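Acetyl-CoA acetyltransferase (PDB 4EGV) is a monomeric thiolase-fold protein of Mycobacterium smegmatis that may act as an acyltransferase. Local coordinates at residues Thr249-Met254 with Tyr259-Val264; Ala222-Val227 with Leu342-Pro347; Ala211-Ala216 with Pro349-Cys354. All coordinates share one frame; numbering follows the deposited sequence.

Following the chain from the N terminus, helix 210-230 comes first and supplies one side of two contacts: residues 211-216 of interaction 3, then 222-227 of interaction 2. Both wait while the chain runs on through 249-254 and 259-264, which close the short local loop of interaction 1. Strand 337-342 then leads into 342-347, closing interaction 2, and helix 348-357 closes interaction 3 with 349-354. The three loops are nested, 1 within 2 within 3, and none cross. Interaction 1 stays inside the insertion between strands 136-143 and 271-279, consistent with the loop domain of thiolases; interactions 2 and 3 tie that insertion to the C-terminal half of the core.

Interaction 1 (Thr249-Met254 with Tyr259-Val264); sequences TASNRM and YPRLMV
Met254 and Pro260 face each other in a small antiparallel beta hairpin of the thiolase-like fold, a non-hydrogen-bonded pair with CA atoms 4.3 Å apart and diverging side chains. Next to it, Arg261 N donates to Arg253 O at 2.8 Å. Asn252 continues the pairing with its side chain. With CG anti to the main-chain N (chi1 -175°), the amide runs alongside the Pro260 ring, whose CB is 3.7 Å from Asn252 CG, and brings OD1 to Leu262 N at 2.6 Å, a nearly straight bond with 170° at the hydrogen. Its ND2 is bonded to the carbonyls of Leu245 and Thr247, so the amide is held from both ends and its rotation is fixed, linking the hairpin to the end of helix 242-246. Upstream, the turn is shaped by an ST motif in which Thr249 OG1 accepts from Asn252 N at 3.1 Å. On the outer side the guanidinium planes of Arg253 and Arg261 are nearly parallel, with Arg253 NH1 lying 3.7 Å from Arg261 CD. Ser251 O sits at the edge of the Arg261 guanidinium, taking a weak hydrogen bond from NH1 at 2.7 Å.

Interaction 2 (Ala222-Val227 with Leu342-Pro347); sequences APFSKV and LYSCFP
Phe224 of helix 210-230 meets Ser344 in the loop that leaves core strand 337-342 and leads into helix 348-357. In the thiolase fold this Tyr343-Ser344-Cys345-Phe346 run probably occupies the place where SCP2-type thiolases carry their HDCF block. The contact is small and wholly buried, and it is made chiefly by one ring and one serine side chain. The two backbones stay well apart, 9.1 Å between Phe224 CA and Ser344 CA; the Phe224 side chain crosses about half of the gap and Ser344 comes out to meet it. The phenylalanine CG is anti to the carbonyl carbon (chi1 -77°), which sends the ring out from the helix toward the loop. The CE1 corner leads: it lies 3.4 Å from Ser344 OG and 3.6 Å from Ser344 CB. OG is close to the plane of the ring, at its edge, and so meets the C-H rim rather than the pi cloud; such an oxygen would be attracted weakly by the slight positive charge of that rim. Leu342 O lies near the same edge, more remotely, 4.5 Å from Phe224 CE1. No hydrogen bond crosses between the segments. On the helix side, the chain is kinked around Pro223, which has no N-H to give to the preceding turn. Ala222 O is gripped twice, by Lys226 N at 3.2 Å and by Ser225 OG at 3.3 Å, and that hydroxyl is also hydrogen-bonded to Arg240 N. The ring of Phe224 also packs on Phe375 of helix 373-376 and on Leu367. Beyond the serine, Ser344 CB rests on Val350 of helix 348-357, while Leu342 packs on Leu404 of strand 402-409, so the contact sits where helix 210-230 approaches the outermost strand of this half of the core sheet.

Interaction 3 (Ala211-Ala216 with Pro349-Cys354); sequences ADYRLA and PVFNIC
The ring of Phe351 turns its outer edge to Ala216: the CZ corner lies 3.8 Å from Ala216 O, which is close to the ring plane, and 4.1 Å from Ala216 CB. Arg202 of helix 191-206 is the cation-pi partner of the same ring. The Tyr213 ring comes in obliquely, with planes 57° apart and centroids separated by 5.9 Å. Contact is made by the outer end of the tyrosine: OH is 3.7 Å from Phe351 CD2, and CZ is 4.1 Å from Phe351 CE2. Tyr213 CG stands opposite the main-chain N (chi1 -163°), which lays the phenol out toward the phenylalanine, and the two side chains overlap while pointing in opposite senses. This is a helix-to-helix contact of the thiolase fold, in which the phenylalanine side chain meets a phenol, a methyl and a backbone carbonyl: helix 210-230, from what is probably the loop domain, meets helix 348-357 of the C-terminal half. Helix 191-206 also supplies the polar partners of the Tyr213 hydroxyl, a hydrogen bond to Glu199 and a weak one to Arg202. Farther along helix 210-230, Met217 and Leu220 also pack against the Phe351 side chain.

Interaction 1 (Thr249-Met254 with Tyr259-Val264)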
# COMPACT_ATOMS: atom_id res chain seq x y z
N THR A 249 9.29 17.04 19.25
CA THR A 249 10.48 17.83 19.53
C THR A 249 10.72 18.82 18.37
O THR A 249 9.87 18.92 17.47
CB THR A 249 11.76 16.92 19.88
OG1 THR A 249 12.26 16.24 18.72
CG2 THR A 249 11.46 15.91 20.99
N ALA A 250 11.82 19.57 18.41
CA ALA A 250 12.21 20.39 17.26
C ALA A 250 12.58 19.49 16.07
O ALA A 250 12.38 19.86 14.91
CB ALA A 250 13.36 21.31 17.63
N SER A 251 13.09 18.31 16.40
CA SER A 251 13.52 17.28 15.44
C SER A 251 12.32 16.46 14.87
O SER A 251 12.25 16.21 13.67
CB SER A 251 14.56 16.38 16.15
OG SER A 251 15.02 15.34 15.33
N ASN A 252 11.38 16.07 15.75
CA ASN A 252 10.16 15.31 15.43
C ASN A 252 8.92 16.21 15.52
O ASN A 252 7.98 15.94 16.29
CB ASN A 252 10.01 14.11 16.38
CG ASN A 252 8.80 13.19 16.03
OD1 ASN A 252 8.47 12.98 14.88
ND2 ASN A 252 8.19 12.63 17.04
N ARG A 253 8.92 17.28 14.74
CA ARG A 253 7.83 18.25 14.74
C ARG A 253 6.60 17.80 13.95
O ARG A 253 6.68 17.00 13.02
CB ARG A 253 8.32 19.63 14.27
CG ARG A 253 8.85 19.62 12.86
CD ARG A 253 9.36 20.96 12.34
NE ARG A 253 9.61 20.84 10.90
CZ ARG A 253 10.62 20.14 10.33
NH1 ARG A 253 11.53 19.49 11.07
NH2 ARG A 253 10.71 20.10 9.00
N MSE A 254 5.46 18.33 14.36
CA MSE A 254 4.19 18.16 13.67
C MSE A 254 4.29 18.64 12.22
O MSE A 254 4.65 19.77 11.99
CB MSE A 254 3.08 18.90 14.44
CG MSE A 254 2.64 18.25 15.75
SE MSE A 254 1.93 16.36 15.53
CE MSE A 254 0.09 16.76 14.93
N TYR A 259 0.13 13.51 12.30
CA TYR A 259 1.47 12.89 12.27
C TYR A 259 2.67 13.79 12.57
O TYR A 259 2.84 14.85 11.98
CB TYR A 259 1.77 12.26 10.93
CG TYR A 259 0.66 11.48 10.32
CD1 TYR A 259 0.31 10.22 10.83
CD2 TYR A 259 -0.02 11.97 9.20
CE1 TYR A 259 -0.71 9.47 10.25
CE2 TYR A 259 -1.04 11.25 8.62
CZ TYR A 259 -1.38 10.00 9.15
OH TYR A 259 -2.37 9.29 8.56
N PRO A 260 3.51 13.33 13.51
CA PRO A 260 4.83 13.91 13.73
C PRO A 260 5.79 13.45 12.66
O PRO A 260 5.61 12.38 12.11
CB PRO A 260 5.25 13.38 15.09
CG PRO A 260 4.18 12.43 15.54
CD PRO A 260 3.18 12.26 14.48
N ARG A 261 6.79 14.27 12.38
CA ARG A 261 7.78 13.98 11.36
C ARG A 261 8.36 12.56 11.33
O ARG A 261 8.50 12.04 10.27
CB ARG A 261 8.93 14.98 11.41
CG ARG A 261 9.58 15.19 10.07
CD ARG A 261 10.87 15.97 10.19
NE ARG A 261 11.99 15.19 9.69
CZ ARG A 261 12.86 14.46 10.41
NH1 ARG A 261 12.79 14.36 11.73
NH2 ARG A 261 13.81 13.81 9.77
N LEU A 262 8.73 11.95 12.46
CA LEU A 262 9.43 10.65 12.41
C LEU A 262 8.56 9.52 11.93
O LEU A 262 9.04 8.46 11.57
CB LEU A 262 10.05 10.28 13.75
CG LEU A 262 11.25 11.12 14.17
CD1 LEU A 262 11.82 10.56 15.43
CD2 LEU A 262 12.31 11.15 13.09
N MSE A 263 7.26 9.77 11.90
CA MSE A 263 6.26 8.80 11.54
C MSE A 263 5.91 8.88 10.05
O MSE A 263 5.07 8.13 9.58
CB MSE A 263 5.03 9.12 12.37
CG MSE A 263 3.96 8.07 12.42
SE MSE A 263 3.29 7.95 14.27
CE MSE A 263 4.65 6.73 14.91
N VAL A 264 6.53 9.81 9.34
CA VAL A 264 6.35 10.00 7.91
C VAL A 264 7.65 10.59 7.37
O VAL A 264 8.18 11.50 7.97
CB VAL A 264 5.15 10.94 7.56
CG1 VAL A 264 3.89 10.54 8.34
CG2 VAL A 264 5.47 12.43 7.73

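Interaction 2 (Ala222-Val227 with Leu342-Pro347)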
# COMPACT_ATOMS: atom_id res chain seq x y z
N ALA A 222 6.48 1.31 16.03
CA ALA A 222 7.80 1.04 16.61
C ALA A 222 8.33 -0.36 16.26
O ALA A 222 9.50 -0.49 15.88
CB ALA A 222 7.84 1.31 18.10
N PRO A 223 7.47 -1.40 16.38
CA PRO A 223 7.84 -2.74 15.92
C PRO A 223 8.22 -2.81 14.43
O PRO A 223 9.08 -3.61 14.06
CB PRO A 223 6.58 -3.56 16.17
CG PRO A 223 5.84 -2.85 17.19
CD PRO A 223 6.16 -1.42 17.06
N PHE A 224 7.57 -1.99 13.60
CA PHE A 224 7.99 -1.74 12.21
C PHE A 224 9.45 -1.27 12.03
O PHE A 224 10.21 -1.88 11.27
CB PHE A 224 7.05 -0.75 11.55
CG PHE A 224 5.76 -1.35 11.13
CD1 PHE A 224 5.41 -1.39 9.80
CD2 PHE A 224 4.91 -1.88 12.05
CE1 PHE A 224 4.21 -1.97 9.40
CE2 PHE A 224 3.72 -2.45 11.66
CZ PHE A 224 3.36 -2.49 10.35
N SER A 225 9.84 -0.21 12.74
CA SER A 225 11.17 0.34 12.56
C SER A 225 12.25 -0.56 13.11
O SER A 225 13.39 -0.48 12.68
CB SER A 225 11.31 1.79 13.09
OG SER A 225 11.27 1.87 14.49
N LYS A 226 11.88 -1.45 14.03
CA LYS A 226 12.82 -2.43 14.52
C LYS A 226 13.16 -3.48 13.47
O LYS A 226 14.34 -3.76 13.24
CB LYS A 226 12.28 -3.11 15.77
CG LYS A 226 13.26 -4.15 16.29
CD LYS A 226 13.02 -4.60 17.74
CE LYS A 226 12.24 -5.92 17.80
NZ LYS A 226 10.79 -5.67 17.75
N VAL A 227 12.14 -4.05 12.84
CA VAL A 227 12.31 -4.95 11.71
C VAL A 227 13.09 -4.25 10.59
O VAL A 227 13.92 -4.84 9.95
CB VAL A 227 10.94 -5.47 11.21
CG1 VAL A 227 11.03 -6.11 9.81
CG2 VAL A 227 10.33 -6.44 12.20
N LEU A 342 2.02 -5.98 5.46
CA LEU A 342 0.92 -5.05 5.26
C LEU A 342 1.47 -3.69 4.89
O LEU A 342 2.41 -3.20 5.50
CB LEU A 342 0.01 -4.99 6.51
CG LEU A 342 -1.12 -6.02 6.74
CD1 LEU A 342 -1.08 -7.26 5.91
CD2 LEU A 342 -1.23 -6.36 8.22
N TYR A 343 0.90 -3.10 3.86
CA TYR A 343 1.38 -1.84 3.36
C TYR A 343 1.13 -0.72 4.38
O TYR A 343 0.01 -0.56 4.89
CB TYR A 343 0.70 -1.55 2.05
CG TYR A 343 1.23 -0.37 1.27
CD1 TYR A 343 2.05 -0.58 0.14
CD2 TYR A 343 0.91 0.94 1.64
CE1 TYR A 343 2.54 0.47 -0.58
CE2 TYR A 343 1.40 2.02 0.93
CZ TYR A 343 2.22 1.78 -0.19
OH TYR A 343 2.70 2.86 -0.92
N SER A 344 2.17 0.08 4.62
CA SER A 344 2.23 1.02 5.74
C SER A 344 2.91 2.35 5.45
O SER A 344 3.92 2.67 6.08
CB SER A 344 2.97 0.33 6.91
OG SER A 344 4.27 -0.11 6.52
N CYS A 345 2.40 3.16 4.52
CA CYS A 345 3.03 4.49 4.36
C CYS A 345 2.62 5.31 5.61
O CYS A 345 3.41 5.98 6.24
CB CYS A 345 2.66 5.15 3.01
SG CYS A 345 3.87 6.34 2.21
N PHE A 346 1.36 5.15 5.97
CA PHE A 346 0.76 5.75 7.15
C PHE A 346 0.11 4.64 7.99
O PHE A 346 -0.12 3.56 7.54
CB PHE A 346 -0.27 6.78 6.69
CG PHE A 346 0.31 7.84 5.78
CD1 PHE A 346 0.93 8.97 6.32
CD2 PHE A 346 0.29 7.69 4.39
CE1 PHE A 346 1.50 9.94 5.50
CE2 PHE A 346 0.85 8.64 3.57
CZ PHE A 346 1.46 9.77 4.11
N PRO A 347 -0.14 4.92 9.25
CA PRO A 347 -0.77 3.95 10.11
C PRO A 347 -2.16 3.45 9.66
O PRO A 347 -2.47 2.28 9.84
CB PRO A 347 -0.91 4.72 11.42
CG PRO A 347 0.20 5.60 11.42
CD PRO A 347 0.36 6.05 10.03

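Interaction 3 (Ala211-Ala216 with Pro349-Cys354)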
# COMPACT_ATOMS: atom_id res chain seq x y z
N ALA A 211 -4.20 12.51 22.23
CA ALA A 211 -3.00 11.91 22.82
C ALA A 211 -3.04 10.40 22.86
O ALA A 211 -2.01 9.77 22.69
CB ALA A 211 -2.72 12.47 24.23
N ASP A 212 -4.22 9.82 23.10
CA ASP A 212 -4.42 8.37 23.12
C ASP A 212 -4.15 7.71 21.75
O ASP A 212 -3.50 6.67 21.64
CB ASP A 212 -5.85 8.03 23.58
CG ASP A 212 -5.96 7.74 25.10
OD1 ASP A 212 -4.93 7.55 25.78
OD2 ASP A 212 -7.12 7.69 25.59
N TYR A 213 -4.68 8.36 20.70
CA TYR A 213 -4.51 7.92 19.33
C TYR A 213 -3.08 8.06 18.91
O TYR A 213 -2.54 7.21 18.24
CB TYR A 213 -5.41 8.73 18.42
CG TYR A 213 -5.59 8.06 17.09
CD1 TYR A 213 -6.57 7.08 16.90
CD2 TYR A 213 -4.76 8.39 16.02
CE1 TYR A 213 -6.71 6.47 15.68
CE2 TYR A 213 -4.89 7.77 14.80
CZ TYR A 213 -5.85 6.81 14.63
OH TYR A 213 -5.96 6.22 13.39
N ARG A 214 -2.44 9.14 19.30
CA ARG A 214 -1.04 9.29 18.99
C ARG A 214 -0.20 8.16 19.60
O ARG A 214 0.78 7.73 19.01
CB ARG A 214 -0.55 10.68 19.40
CG ARG A 214 0.84 10.95 18.88
CD ARG A 214 1.15 12.33 18.39
NE ARG A 214 1.53 13.32 19.39
CZ ARG A 214 0.83 14.42 19.64
NH1 ARG A 214 -0.30 14.66 19.01
NH2 ARG A 214 1.24 15.28 20.53
N LEU A 215 -0.62 7.63 20.75
CA LEU A 215 0.06 6.49 21.38
C LEU A 215 -0.17 5.21 20.59
O LEU A 215 0.75 4.39 20.42
CB LEU A 215 -0.37 6.33 22.84
CG LEU A 215 0.11 5.12 23.66
CD1 LEU A 215 1.53 5.27 24.12
CD2 LEU A 215 -0.81 4.85 24.84
N ALA A 216 -1.40 5.02 20.11
CA ALA A 216 -1.73 3.85 19.34
C ALA A 216 -0.86 3.76 18.08
O ALA A 216 -0.34 2.68 17.77
CB ALA A 216 -3.21 3.84 18.99
N PRO A 349 -3.83 2.45 6.86
CA PRO A 349 -4.17 1.25 6.08
C PRO A 349 -3.77 -0.04 6.76
O PRO A 349 -4.22 -1.11 6.34
CB PRO A 349 -3.40 1.45 4.76
CG PRO A 349 -2.39 2.40 5.06
CD PRO A 349 -2.83 3.27 6.18
N VAL A 350 -2.92 0.07 7.79
CA VAL A 350 -2.56 -1.06 8.62
C VAL A 350 -3.62 -1.25 9.67
O VAL A 350 -4.18 -2.32 9.76
CB VAL A 350 -1.18 -0.92 9.29
CG1 VAL A 350 -0.90 -2.14 10.14
CG2 VAL A 350 -0.09 -0.76 8.27
N PHE A 351 -3.90 -0.21 10.44
CA PHE A 351 -5.01 -0.20 11.39
C PHE A 351 -6.27 -0.81 10.80
O PHE A 351 -6.91 -1.63 11.41
CB PHE A 351 -5.34 1.23 11.82
CG PHE A 351 -4.49 1.75 12.93
CD1 PHE A 351 -4.08 0.91 13.97
CD2 PHE A 351 -4.12 3.08 12.97
CE1 PHE A 351 -3.31 1.39 15.01
CE2 PHE A 351 -3.36 3.57 14.00
CZ PHE A 351 -2.96 2.72 15.02
N ASN A 352 -6.58 -0.38 9.58
CA ASN A 352 -7.81 -0.68 8.93
C ASN A 352 -7.98 -2.15 8.65
O ASN A 352 -9.08 -2.65 8.74
CB ASN A 352 -7.89 0.13 7.66
CG ASN A 352 -9.10 -0.22 6.83
OD1 ASN A 352 -10.25 0.05 7.20
ND2 ASN A 352 -8.83 -0.85 5.68
N ILE A 353 -6.90 -2.84 8.30
CA ILE A 353 -6.97 -4.29 8.10
C ILE A 353 -7.27 -4.95 9.43
O ILE A 353 -8.18 -5.77 9.55
CB ILE A 353 -5.71 -4.87 7.49
CG1 ILE A 353 -5.58 -4.43 6.05
CG2 ILE A 353 -5.72 -6.38 7.58
CD1 ILE A 353 -6.85 -4.55 5.24
N CYS A 354 -6.53 -4.53 10.45
CA CYS A 354 -6.72 -4.96 11.82
C CYS A 354 -8.14 -4.80 12.41
O CYS A 354 -8.61 -5.66 13.13
CB CYS A 354 -5.68 -4.26 12.68
SG CYS A 354 -3.99 -4.77 12.27